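Local atomic coordinates of ACYL carrier protein ACPA (Mycobacterium tuberculosis, PDB entry 2CGQ), a protein that probably carries acyl chains, as thioesters on a phosphopantetheine arm attached to the protein, between the enzymes that build or modify them. Residues A[33-38]-A[63-68]; A[71-76]-A[93-98]. All coordinates share one frame; numbering follows the deposited sequence.

Contact 1 of 2, residues A[33-38]-A[63-68]; sequences ATIQRI and FQLITE
Arg37 and Glu68 form a salt bridge across two roughly antiparallel helices. NE of Arg37 lies 2.7 Å from OE1 of Glu68, and NH2 of Arg37 lies 2.9 Å from OE2 of Glu68. Both oxygens are used, but the guanidinium and carboxylate planes stand 45° apart, and both hydrogen bonds are bent and weak. Arg37 bends at chi3 (55°) to turn its head toward the acid, and NE2 of Gln64 lies at the guanidinium edge. Glu68 is deposited in two conformers, and the pairing is described for one. There a water appears to join OE1 of Glu68 to OG1 of Thr34, though its short distance to OE1 is doubtful. That hydroxyl's main polar partner is probably OE2 of Glu72, with O of Ala30 also in hydrogen-bonding range. The methyl of Thr34 faces the other helix, with CG2 3.7 Å from CG of Glu68.

Beneath the charges the packing is mostly apolar. CD1 of Ile38 presses end-on against the backbone of Leu65, 3.5 Å from its CA, which is tight. CG2 of Ile38 passes beside the amide of Gln64. CD1 of Leu65 reaches back to CG1 of Ile35 at 3.8 Å.

The short helical segments run at 140° with axes 10.1 Å apart. They join helices 27-39 and 59-73 of the acyl carrier protein bundle. Phe57 and Ile45, from the intervening loop, pack on Leu65 and Ile35 in turn.

Contact 2 of 2, residues A[71-76]-A[93-98]; sequences DEFDIA and TSVAVW
The indole of Trp98 lies against Ile75 and Ala76. CB of Ile75 sits over the five-membered ring, 3.6 Å from its centroid and 9° off the normal, a CH-pi contact. CG2 of Ile75 meets the same face, 3.4 Å from CG of Trp98. Farther out, toward the rim of this face, lies the backbone N of Ala76. At the ring edge, in plane, is the carbonyl O of Ser94. A water bridges the two segments, donating to O of Ala76 and accepting from NE1 of Trp98 at 3.0 Å.

The Phe73 ring receives a second CH-pi contact. CG1 of Val95 stands over its centre, 3.9 Å from the centroid. The other methyl of Val95, CG2, touches CD1 of Ile75 at 4.1 Å. Ile75 holds CG1 between its backbone N and carbonyl carbon (chi1 65°), and CD1 extends from there toward Val95.

Beyond helix 59-73, Asp74 takes a positive phi and the chain turns. Ile75 then enters the core, while the exposed Trp98 lies over it. Met27 and Ile31 of helix 27-39 also pack on Val95. Packing of helix 88-96 and the residues after it against the end of helix 59-73 fits the four-helix acyl carrier protein fold.

In the fold
From the N terminus, helix 27-39 runs into a long loop that leads to helix 59-73. Contact 1 closes this loop by bringing the two helices side by side. The chain then leaves helix 59-73, passes through the short helix 79-84 and returns in helix 88-96. Contact 2 closes this second excursion at the end of helix 59-73. The two closures follow in series and neither nest nor cross. Their centres are 12 Å apart, and helix 59-73 serves both. The probable bond between Thr34 and Glu72 links the two contacts directly. Together they tie the first, second and last helices into one bundle.

Contact 1 of 2, residues A[33-38]-A[63-68]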
ATOM      1  N   ALA A  33       5.141  -0.338   7.239  1.00 29.26           N
ATOM      2  CA  ALA A  33       4.712   0.398   8.453  1.00 28.39           C
ATOM      3  C   ALA A  33       3.374   1.120   8.213  1.00 28.66           C
ATOM      4  O   ALA A  33       2.521   1.097   9.099  1.00 27.83           O
ATOM      5  CB  ALA A  33       5.771   1.384   8.867  1.00 28.04           C
ATOM      6  N   THR A  34       3.203   1.738   7.039  1.00 28.08           N
ATOM      7  CA  THR A  34       1.955   2.457   6.711  1.00 27.82           C
ATOM      8  C   THR A  34       0.801   1.458   6.621  1.00 26.36           C
ATOM      9  O   THR A  34      -0.319   1.683   7.141  1.00 25.24           O
ATOM     10  CB  THR A  34       2.160   3.258   5.403  1.00 28.23           C
ATOM     11  OG1 THR A  34       3.160   4.294   5.685  1.00 30.92           O
ATOM     12  CG2 THR A  34       0.841   3.880   4.895  1.00 27.47           C
ATOM     13  N   ILE A  35       1.050   0.352   5.925  1.00 26.23           N
ATOM     14  CA  ILE A  35       0.068  -0.733   5.875  1.00 25.64           C
ATOM     15  C   ILE A  35      -0.334  -1.199   7.284  1.00 26.98           C
ATOM     16  O   ILE A  35      -1.502  -1.330   7.617  1.00 26.13           O
ATOM     17  CB  ILE A  35       0.604  -1.906   5.028  1.00 25.70           C
ATOM     18  CG1 ILE A  35       0.596  -1.495   3.544  1.00 24.52           C
ATOM     19  CG2 ILE A  35      -0.248  -3.130   5.296  1.00 26.61           C
ATOM     20  CD1 ILE A  35       1.308  -2.539   2.559  1.00 25.50           C
ATOM     21  N   GLN A  36       0.659  -1.448   8.126  1.00 28.17           N
ATOM     22  CA  GLN A  36       0.375  -1.821   9.507  1.00 28.54           C
ATOM     23  C   GLN A  36      -0.386  -0.767  10.295  1.00 29.22           C
ATOM     24  O   GLN A  36      -1.263  -1.119  11.096  1.00 29.54           O
ATOM     25  CB  GLN A  36       1.664  -2.199  10.216  1.00 30.02           C
ATOM     26  CG  GLN A  36       2.289  -3.495   9.690  1.00 30.50           C
ATOM     27  CD  GLN A  36       3.651  -3.745  10.267  1.00 30.30           C
ATOM     28  OE1 GLN A  36       4.383  -2.790  10.539  1.00 32.86           O
ATOM     29  NE2 GLN A  36       4.005  -5.033  10.486  1.00 30.53           N
ATOM     30  N   ARG A  37      -0.042   0.509  10.107  1.00 29.46           N
ATOM     31  CA  ARG A  37      -0.717   1.586  10.821  1.00 29.79           C
ATOM     32  C   ARG A  37      -2.215   1.590  10.430  1.00 29.64           C
ATOM     33  O   ARG A  37      -3.101   1.613  11.283  1.00 28.31           O
ATOM     34  CB  ARG A  37      -0.036   2.905  10.449  1.00 30.65           C
ATOM     35  CG  ARG A  37       0.076   3.999  11.422  1.00 32.53           C
ATOM     36  CD  ARG A  37       0.142   5.371  10.705  1.00 33.15           C
ATOM     37  NE  ARG A  37      -1.035   5.495   9.813  1.00 36.40           N
ATOM     38  CZ  ARG A  37      -2.245   5.949  10.176  1.00 35.52           C
ATOM     39  NH1 ARG A  37      -2.456   6.378  11.382  1.00 31.53           N
ATOM     40  NH2 ARG A  37      -3.266   5.881   9.311  1.00 36.57           N
ATOM     41  N   ILE A  38      -2.486   1.545   9.128  1.00 28.60           N
ATOM     42  CA  ILE A  38      -3.871   1.540   8.617  1.00 28.66           C
ATOM     43  C   ILE A  38      -4.682   0.351   9.074  1.00 28.37           C
ATOM     44  O   ILE A  38      -5.847   0.506   9.486  1.00 29.01           O
ATOM     45  CB  ILE A  38      -3.907   1.646   7.057  1.00 29.28           C
ATOM     46  CG1 ILE A  38      -3.413   3.021   6.654  1.00 28.36           C
ATOM     47  CG2 ILE A  38      -5.325   1.360   6.466  1.00 28.46           C
ATOM     48  CD1 ILE A  38      -3.034   3.084   5.170  1.00 28.70           C
ATOM     49  N   PHE A  63      -8.342   3.306   0.067  1.00 26.50           N
ATOM     50  CA  PHE A  63      -8.285   4.742  -0.159  1.00 25.92           C
ATOM     51  C   PHE A  63      -7.292   5.385   0.790  1.00 24.82           C
ATOM     52  O   PHE A  63      -6.525   6.254   0.428  1.00 23.51           O
ATOM     53  CB  PHE A  63      -9.682   5.369   0.031  1.00 26.92           C
ATOM     54  CG  PHE A  63      -9.711   6.843  -0.127  1.00 26.53           C
ATOM     55  CD1 PHE A  63      -9.718   7.422  -1.401  1.00 29.62           C
ATOM     56  CD2 PHE A  63      -9.653   7.677   0.978  1.00 27.51           C
ATOM     57  CE1 PHE A  63      -9.755   8.785  -1.557  1.00 29.36           C
ATOM     58  CE2 PHE A  63      -9.639   9.077   0.814  1.00 30.67           C
ATOM     59  CZ  PHE A  63      -9.703   9.614  -0.456  1.00 28.72           C
ATOM     60  N   GLN A  64      -7.335   4.970   2.068  1.00 25.20           N
ATOM     61  CA  GLN A  64      -6.370   5.455   3.039  1.00 25.05           C
ATOM     62  C   GLN A  64      -4.966   5.122   2.591  1.00 25.26           C
ATOM     63  O   GLN A  64      -4.072   5.945   2.702  1.00 24.41           O
ATOM     64  CB  GLN A  64      -6.607   4.849   4.409  1.00 26.10           C
ATOM     65  CG  GLN A  64      -7.747   5.363   5.200  1.00 26.38           C
ATOM     66  CD  GLN A  64      -7.696   4.794   6.610  1.00 23.77           C
ATOM     67  OE1 GLN A  64      -8.203   3.742   6.843  1.00 27.01           O
ATOM     68  NE2 GLN A  64      -7.058   5.518   7.533  1.00 28.90           N
ATOM     69  N   LEU A  65      -4.735   3.896   2.144  1.00 25.36           N
ATOM     70  CA  LEU A  65      -3.392   3.514   1.738  1.00 25.42           C
ATOM     71  C   LEU A  65      -2.856   4.393   0.625  1.00 24.87           C
ATOM     72  O   LEU A  65      -1.729   4.891   0.713  1.00 25.08           O
ATOM     73  CB  LEU A  65      -3.315   2.045   1.331  1.00 25.17           C
ATOM     74  CG  LEU A  65      -2.004   1.523   0.877  1.00 25.63           C
ATOM     75  CD1 LEU A  65      -0.974   1.554   1.952  1.00 29.09           C
ATOM     76  CD2 LEU A  65      -2.227   0.072   0.426  1.00 27.42           C
ATOM     77  N   ILE A  66      -3.639   4.564  -0.418  1.00 25.30           N
ATOM     78  CA  ILE A  66      -3.177   5.372  -1.580  1.00 26.32           C
ATOM     79  C   ILE A  66      -2.871   6.820  -1.152  1.00 25.00           C
ATOM     80  O   ILE A  66      -1.814   7.367  -1.408  1.00 24.88           O
ATOM     81  CB  ILE A  66      -4.175   5.335  -2.737  1.00 27.55           C
ATOM     82  CG1 ILE A  66      -4.384   3.864  -3.252  1.00 28.85           C
ATOM     83  CG2 ILE A  66      -3.702   6.223  -3.875  1.00 27.07           C
ATOM     84  CD1 ILE A  66      -3.101   3.097  -3.612  1.00 31.46           C
ATOM     85  N   THR A  67      -3.800   7.443  -0.463  1.00 25.58           N
ATOM     86  CA  THR A  67      -3.665   8.823  -0.076  1.00 26.07           C
ATOM     87  C   THR A  67      -2.536   9.011   0.975  1.00 25.61           C
ATOM     88  O   THR A  67      -1.743   9.978   0.896  1.00 25.60           O
ATOM     89  CB  THR A  67      -5.019   9.407   0.352  1.00 26.42           C
ATOM     90  OG1 THR A  67      -5.550   8.705   1.493  1.00 24.60           O
ATOM     91  CG2 THR A  67      -6.030   9.395  -0.805  1.00 28.13           C
ATOM     92  N   GLU A  68      -2.473   8.118   1.989  1.00 25.52           N
ATOM     93  CA  GLU A  68      -1.340   8.155   2.933  1.00 25.65           C
ATOM     94  C   GLU A  68       0.024   8.096   2.226  1.00 25.12           C
ATOM     95  O   GLU A  68       0.958   8.810   2.610  1.00 24.52           O
ATOM     96  CB  GLU A  68      -1.463   7.080   4.028  0.65 25.27           C
ATOM     97  CG  GLU A  68      -0.512   7.286   5.213  0.65 27.03           C
ATOM     98  CD  GLU A  68      -0.977   6.672   6.546  0.65 27.16           C
ATOM     99  OE1 GLU A  68      -0.106   6.411   7.418  0.65 30.61           O
ATOM    100  OE2 GLU A  68      -2.204   6.482   6.723  0.65 25.40           O
TER
HETATM  101  O   HOH W   1       2.353   6.359   7.072  1.00 43.15           O

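Contact 2 of 2, residues A[71-76]-A[93-98]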
ATOM      1  N   ASP A  71       0.788  11.305   0.379  1.00 25.72           N
ATOM      2  CA  ASP A  71       1.248  12.323   1.305  1.00 26.91           C
ATOM      3  C   ASP A  71       2.630  12.006   1.898  1.00 27.99           C
ATOM      4  O   ASP A  71       3.425  12.918   2.139  1.00 28.23           O
ATOM      5  CB  ASP A  71       0.237  12.489   2.450  1.00 28.26           C
ATOM      6  CG  ASP A  71      -1.001  13.310   2.042  1.00 28.84           C
ATOM      7  OD1 ASP A  71      -0.851  14.186   1.154  1.00 25.89           O
ATOM      8  OD2 ASP A  71      -2.092  13.106   2.640  1.00 28.20           O
ATOM      9  N   GLU A  72       2.859  10.738   2.229  1.00 28.06           N
ATOM     10  CA  GLU A  72       4.110  10.307   2.886  1.00 28.86           C
ATOM     11  C   GLU A  72       5.297  10.495   1.987  1.00 28.67           C
ATOM     12  O   GLU A  72       6.363  10.927   2.415  1.00 28.03           O
ATOM     13  CB  GLU A  72       4.024   8.845   3.314  1.00 28.40           C
ATOM     14  CG  GLU A  72       5.281   8.335   4.014  1.00 29.87           C
ATOM     15  CD  GLU A  72       5.109   6.940   4.594  1.00 32.30           C
ATOM     16  OE1 GLU A  72       6.019   6.508   5.354  1.00 36.14           O
ATOM     17  OE2 GLU A  72       4.070   6.283   4.267  1.00 37.51           O
ATOM     18  N   PHE A  73       5.125  10.148   0.733  1.00 27.98           N
ATOM     19  CA  PHE A  73       6.223  10.142  -0.226  1.00 28.55           C
ATOM     20  C   PHE A  73       6.200  11.346  -1.144  1.00 28.08           C
ATOM     21  O   PHE A  73       7.149  11.516  -1.908  1.00 27.78           O
ATOM     22  CB  PHE A  73       6.250   8.849  -1.028  1.00 29.27           C
ATOM     23  CG  PHE A  73       6.705   7.669  -0.238  1.00 29.81           C
ATOM     24  CD1 PHE A  73       8.060   7.415  -0.056  1.00 31.49           C
ATOM     25  CD2 PHE A  73       5.794   6.808   0.304  1.00 27.13           C
ATOM     26  CE1 PHE A  73       8.489   6.259   0.677  1.00 33.61           C
ATOM     27  CE2 PHE A  73       6.163   5.712   1.064  1.00 29.66           C
ATOM     28  CZ  PHE A  73       7.528   5.420   1.271  1.00 31.61           C
ATOM     29  N   ASP A  74       5.200  12.213  -1.008  1.00 27.60           N
ATOM     30  CA  ASP A  74       4.990  13.353  -1.915  1.00 28.39           C
ATOM     31  C   ASP A  74       4.975  12.879  -3.367  1.00 28.55           C
ATOM     32  O   ASP A  74       5.707  13.403  -4.259  1.00 28.21           O
ATOM     33  CB  ASP A  74       5.992  14.507  -1.705  1.00 30.70           C
ATOM     34  CG  ASP A  74       5.441  15.884  -2.249  1.00 33.74           C
ATOM     35  OD1 ASP A  74       6.280  16.824  -2.440  1.00 43.67           O
ATOM     36  OD2 ASP A  74       4.166  15.987  -2.482  1.00 41.09           O
ATOM     37  N   ILE A  75       4.119  11.894  -3.606  1.00 27.03           N
ATOM     38  CA  ILE A  75       3.924  11.350  -4.937  1.00 27.47           C
ATOM     39  C   ILE A  75       2.445  11.424  -5.294  1.00 26.98           C
ATOM     40  O   ILE A  75       1.605  11.871  -4.504  1.00 24.80           O
ATOM     41  CB  ILE A  75       4.474   9.901  -5.036  1.00 28.05           C
ATOM     42  CG1 ILE A  75       3.697   8.948  -4.159  1.00 28.21           C
ATOM     43  CG2 ILE A  75       5.987   9.863  -4.641  1.00 29.53           C
ATOM     44  CD1 ILE A  75       4.096   7.541  -4.269  1.00 28.66           C
ATOM     45  N   ALA A  76       2.153  10.995  -6.516  1.00 25.96           N
ATOM     46  CA  ALA A  76       0.786  10.867  -7.023  1.00 26.65           C
ATOM     47  C   ALA A  76       0.654   9.542  -7.705  1.00 26.92           C
ATOM     48  O   ALA A  76       1.536   9.129  -8.452  1.00 25.88           O
ATOM     49  CB  ALA A  76       0.478  12.018  -7.980  1.00 26.82           C
ATOM     50  N   THR A  93       5.819  -1.375  -6.138  1.00 28.99           N
ATOM     51  CA  THR A  93       6.303  -0.954  -7.463  1.00 29.39           C
ATOM     52  C   THR A  93       5.615   0.368  -7.831  1.00 29.41           C
ATOM     53  O   THR A  93       6.202   1.177  -8.562  1.00 30.55           O
ATOM     54  CB  THR A  93       6.128  -2.075  -8.513  1.00 29.26           C
ATOM     55  OG1 THR A  93       4.775  -2.445  -8.531  1.00 30.58           O
ATOM     56  CG2 THR A  93       6.857  -3.248  -8.103  1.00 29.49           C
ATOM     57  N   SER A  94       4.436   0.633  -7.279  1.00 29.39           N
ATOM     58  CA  SER A  94       3.740   1.929  -7.530  1.00 30.31           C
ATOM     59  C   SER A  94       4.507   3.089  -6.906  1.00 31.15           C
ATOM     60  O   SER A  94       4.561   4.189  -7.502  1.00 31.94           O
ATOM     61  CB  SER A  94       2.299   1.947  -7.030  0.65 30.78           C
ATOM     62  OG  SER A  94       1.396   1.360  -7.935  0.65 31.47           O
ATOM     63  N   VAL A  95       5.088   2.869  -5.722  1.00 30.03           N
ATOM     64  CA  VAL A  95       5.929   3.866  -5.101  1.00 31.30           C
ATOM     65  C   VAL A  95       7.332   3.872  -5.727  1.00 32.18           C
ATOM     66  O   VAL A  95       7.912   4.941  -5.924  1.00 32.74           O
ATOM     67  CB  VAL A  95       6.008   3.623  -3.597  1.00 31.40           C
ATOM     68  CG1 VAL A  95       6.948   4.595  -2.910  1.00 31.54           C
ATOM     69  CG2 VAL A  95       4.583   3.669  -3.007  1.00 29.57           C
ATOM     70  N   ALA A  96       7.893   2.691  -5.991  1.00 32.91           N
ATOM     71  CA  ALA A  96       9.266   2.598  -6.569  1.00 33.22           C
ATOM     72  C   ALA A  96       9.486   3.403  -7.831  1.00 34.02           C
ATOM     73  O   ALA A  96      10.628   3.823  -8.107  1.00 35.50           O
ATOM     74  CB  ALA A  96       9.625   1.171  -6.830  1.00 32.92           C
ATOM     75  N   VAL A  97       8.448   3.589  -8.631  1.00 34.71           N
ATOM     76  CA  VAL A  97       8.585   4.344  -9.876  1.00 35.61           C
ATOM     77  C   VAL A  97       8.981   5.791  -9.622  1.00 34.33           C
ATOM     78  O   VAL A  97       9.576   6.419 -10.482  1.00 35.84           O
ATOM     79  CB  VAL A  97       7.309   4.256 -10.808  1.00 36.88           C
ATOM     80  CG1 VAL A  97       7.005   2.776 -11.192  1.00 39.41           C
ATOM     81  CG2 VAL A  97       6.152   4.955 -10.243  1.00 38.26           C
ATOM     82  N   TRP A  98       8.700   6.297  -8.427  1.00 34.01           N
ATOM     83  CA  TRP A  98       9.053   7.670  -8.079  1.00 34.60           C
ATOM     84  C   TRP A  98      10.485   7.808  -7.538  1.00 34.75           C
ATOM     85  O   TRP A  98      10.952   8.919  -7.358  1.00 35.97           O
ATOM     86  CB  TRP A  98       8.041   8.233  -7.070  1.00 32.88           C
ATOM     87  CG  TRP A  98       6.695   8.508  -7.729  1.00 32.98           C
ATOM     88  CD1 TRP A  98       5.697   7.608  -7.991  1.00 33.52           C
ATOM     89  CD2 TRP A  98       6.234   9.772  -8.230  1.00 31.71           C
ATOM     90  NE1 TRP A  98       4.614   8.246  -8.628  1.00 30.69           N
ATOM     91  CE2 TRP A  98       4.934   9.574  -8.767  1.00 32.21           C
ATOM     92  CE3 TRP A  98       6.769  11.060  -8.228  1.00 34.51           C
ATOM     93  CZ2 TRP A  98       4.177  10.613  -9.302  1.00 34.52           C
ATOM     94  CZ3 TRP A  98       6.018  12.090  -8.779  1.00 33.77           C
ATOM     95  CH2 TRP A  98       4.713  11.853  -9.307  1.00 33.80           C
TER
HETATM   96  O   HOH W   2       2.470   7.287 -10.432  1.00 34.49           O